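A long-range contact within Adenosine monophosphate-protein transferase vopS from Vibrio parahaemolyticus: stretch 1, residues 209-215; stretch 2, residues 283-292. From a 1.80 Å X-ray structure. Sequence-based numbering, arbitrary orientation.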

# COMPACT_ATOMS: atom_id res chain seq x y z
N ASN A 209 5.44 -11.13 -5.93
CA ASN A 209 6.75 -11.17 -6.59
C ASN A 209 7.53 -9.89 -6.33
O ASN A 209 8.74 -9.91 -6.15
N LEU A 210 6.83 -8.76 -6.35
CA LEU A 210 7.51 -7.48 -6.11
C LEU A 210 7.99 -7.39 -4.66
O LEU A 210 9.04 -6.81 -4.37
N LYS A 211 7.23 -7.93 -3.72
CA LYS A 211 7.69 -7.86 -2.32
C LYS A 211 8.95 -8.72 -2.15
O LYS A 211 9.85 -8.37 -1.38
N GLU A 212 9.01 -9.83 -2.86
CA GLU A 212 10.20 -10.69 -2.79
C GLU A 212 11.43 -9.99 -3.37
O GLU A 212 12.50 -10.01 -2.79
N LEU A 213 11.25 -9.34 -4.51
CA LEU A 213 12.36 -8.56 -5.10
C LEU A 213 12.78 -7.45 -4.14
O LEU A 213 13.95 -7.27 -3.87
N HIS A 214 11.80 -6.70 -3.65
CA HIS A 214 12.08 -5.59 -2.75
C HIS A 214 12.89 -6.04 -1.52
O HIS A 214 13.84 -5.36 -1.11
N ALA A 215 12.52 -7.19 -0.95
CA ALA A 215 13.20 -7.72 0.23
C ALA A 215 14.69 -7.98 -0.01
O ALA A 215 15.50 -7.81 0.90
N ARG A 283 14.28 3.03 -5.42
CA ARG A 283 15.09 1.90 -5.88
C ARG A 283 14.21 0.89 -6.59
O ARG A 283 14.60 0.37 -7.63
N MET A 284 13.04 0.58 -6.04
CA MET A 284 12.17 -0.39 -6.69
C MET A 284 11.66 0.11 -8.02
O MET A 284 11.61 -0.65 -9.00
N GLY A 285 11.22 1.36 -8.04
CA GLY A 285 10.64 1.94 -9.26
C GLY A 285 11.64 1.93 -10.41
O GLY A 285 11.33 1.56 -11.56
N ARG A 286 12.87 2.34 -10.11
CA ARG A 286 13.95 2.29 -11.12
C ARG A 286 14.32 0.87 -11.51
O ARG A 286 14.58 0.60 -12.67
N MET A 287 14.36 -0.04 -10.54
CA MET A 287 14.66 -1.43 -10.89
C MET A 287 13.55 -1.98 -11.78
O MET A 287 13.84 -2.66 -12.78
N LEU A 288 12.27 -1.73 -11.47
CA LEU A 288 11.21 -2.27 -12.36
C LEU A 288 11.22 -1.63 -13.76
O LEU A 288 10.94 -2.29 -14.75
N TYR A 289 11.54 -0.34 -13.82
CA TYR A 289 11.64 0.34 -15.12
C TYR A 289 12.72 -0.35 -15.95
O TYR A 289 12.48 -0.68 -17.12
N ALA A 290 13.90 -0.55 -15.34
CA ALA A 290 15.03 -1.18 -16.04
C ALA A 290 14.70 -2.60 -16.46
O ALA A 290 15.03 -3.01 -17.57
N ILE A 291 14.09 -3.39 -15.59
CA ILE A 291 13.76 -4.76 -15.98
C ILE A 291 12.80 -4.74 -17.16
O ILE A 291 12.98 -5.50 -18.11
N ALA A 292 11.77 -3.90 -17.09
CA ALA A 292 10.80 -3.82 -18.20
C ALA A 292 11.52 -3.43 -19.49
O ALA A 292 11.28 -4.00 -20.56

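Two helical segments, at least 70 residues apart in sequence wherever they touch, meet here at a steep angle: their N-to-C directions differ by 114° and their axes come no closer than 10.8 Å. Helices that cross so steeply share a short patch rather than a long seam, and the contact is accordingly compact, with three residues of the first stretch, Leu210, Leu213 and His214, against four of the second, Met284, Met287, Leu288 and Ile291. The spacing is the familiar one of a helix face, i, i+3 and i+4 on one side and i, i+3, i+4 and i+7 on the other. Together the two sides bury 304 Å².

The central rule is a knob in a hole. Leu213 points its CA-to-CB bond toward the second helix and, with chi1 t and chi2 p, sits among Met284, Met287, Leu288 and Ile291. Its CG lies 4.0 Å from Met284 SD, and its CD2 methyl meets the pocket: Leu213 CD2 is 4.0 Å from Met287 CG, 3.9 Å from Leu288 CD2 and 4.1 Å from Ile291 CD1. These near-equal distances are ordinary van der Waals spacing. The walls of the hole all point toward the first helix; Leu288 and Ile291 are both m, t, whereas Met287 is t, p, p along its chain.

Leu210 extends the apolar patch one turn earlier. Its CA-to-CB bond points sideways, but its m, t rotamer brings the end of the side chain nearer, so that Leu210 CD2 reaches Leu288 CD2 at 3.7 Å. Leu288 CD2 thus touches both leucines of the first helix, and Leu288 CD1 also lies 3.8 Å from Leu210 CD1.

Met284 has the largest covered area, 89 Å², and touches all three contacting residues of the first helix. Its m, m, m rotamer folds the flexible chain against that helix; Met284 CE lies 4.1 Å from Leu210 CB, 3.4 Å from Leu210 O and 4.0 Å from Leu213 CD2. Leu210 O already accepts a hydrogen bond from His214 N at 2.9 Å within its own helix. Close backbone approach accompanies this packing, the CA atoms of His214 and Met284 lying 6.5 Å apart.

The aromatic contact is edge-on. His214, with chi1 t and chi2 at -97°, places CD2 3.4 Å from Met284 CG, which lies near the ring plane. Met284 SD is 5.2 Å from the centroid of the His214 ring and 87° off its normal, a sulfur-aromatic approach at the edge rather than over the face.

No hydrogen bond crosses between the stretches. His214 NE2 is hydrogen-bonded elsewhere in the structure, and the edge at CD2 meets the methionine. Lys211, Glu212 and Ala215 point away, and Arg283, although its CA-to-CB bond heads toward the first helix, leads its guanidinium end away. The charged side chains of Lys211, Glu212, Arg283 and Arg286 take no part, and the contact rests mainly on apolar packing with the edge of His214.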

# COMPACT_ATOMS: atom_id res chain seq x y z
CB ASN A 209 6.61 -11.39 -8.09
CG ASN A 209 6.18 -12.81 -8.44
OD1 ASN A 209 6.11 -13.69 -7.58
ND2 ASN A 209 5.86 -13.03 -9.70
CB LEU A 210 6.60 -6.29 -6.39
CG LEU A 210 6.15 -6.06 -7.82
CD1 LEU A 210 5.62 -4.62 -7.95
CD2 LEU A 210 7.28 -6.29 -8.79
CB LYS A 211 6.58 -8.32 -1.38
CG LYS A 211 5.44 -7.28 -1.34
CD LYS A 211 4.21 -7.82 -0.60
CE LYS A 211 4.46 -7.88 0.89
NZ LYS A 211 3.19 -7.87 1.67
CB GLU A 212 9.98 -12.00 -3.51
CG GLU A 212 8.94 -12.87 -2.86
CD GLU A 212 8.80 -14.22 -3.56
OE1 GLU A 212 9.85 -14.83 -3.88
OE2 GLU A 212 7.64 -14.65 -3.79
CB LEU A 213 11.93 -7.97 -6.44
CG LEU A 213 12.92 -6.98 -7.07
CD1 LEU A 213 14.33 -7.59 -7.24
CD2 LEU A 213 12.36 -6.49 -8.43
CB HIS A 214 10.75 -4.96 -2.33
CG HIS A 214 10.89 -3.84 -1.35
ND1 HIS A 214 10.73 -4.03 0.01
CD2 HIS A 214 11.15 -2.52 -1.53
CE1 HIS A 214 10.90 -2.87 0.63
NE2 HIS A 214 11.15 -1.94 -0.28
CB ALA A 215 12.50 -9.01 0.72
CB ARG A 283 15.74 1.18 -4.69
CG ARG A 283 16.98 1.87 -4.21
CD ARG A 283 17.50 1.20 -2.95
NE ARG A 283 18.73 1.85 -2.53
CZ ARG A 283 19.89 1.22 -2.36
NH1 ARG A 283 19.97 -0.09 -2.54
NH2 ARG A 283 20.95 1.92 -1.98
CB MET A 284 10.95 -0.74 -5.83
CG MET A 284 11.20 -1.89 -4.84
SD MET A 284 11.62 -3.44 -5.68
CE MET A 284 10.03 -4.08 -6.21
CB ARG A 286 15.18 3.04 -10.60
CG ARG A 286 14.87 4.51 -10.40
CD ARG A 286 16.12 5.40 -10.35
NE ARG A 286 15.69 6.79 -10.14
CZ ARG A 286 15.45 7.31 -8.94
NH1 ARG A 286 15.65 6.57 -7.86
NH2 ARG A 286 15.02 8.56 -8.83
CB MET A 287 14.85 -2.26 -9.61
CG MET A 287 14.94 -3.77 -9.83
SD MET A 287 16.52 -4.21 -10.62
CE MET A 287 17.65 -4.07 -9.21
CB LEU A 288 9.79 -2.13 -11.77
CG LEU A 288 9.60 -2.94 -10.47
CD1 LEU A 288 8.16 -2.76 -9.99
CD2 LEU A 288 9.88 -4.41 -10.66
CB TYR A 289 12.02 1.81 -14.91
CG TYR A 289 12.30 2.54 -16.23
CD1 TYR A 289 11.24 2.99 -17.03
CD2 TYR A 289 13.61 2.78 -16.65
CE1 TYR A 289 11.47 3.67 -18.22
CE2 TYR A 289 13.86 3.47 -17.88
CZ TYR A 289 12.79 3.90 -18.64
OH TYR A 289 13.05 4.55 -19.84
CB ALA A 290 16.29 -1.19 -15.17
CB ILE A 291 13.13 -5.53 -14.83
CG1 ILE A 291 14.14 -5.70 -13.68
CG2 ILE A 291 12.61 -6.90 -15.30
CD1 ILE A 291 13.44 -6.13 -12.35
CB ALA A 292 9.67 -2.81 -17.89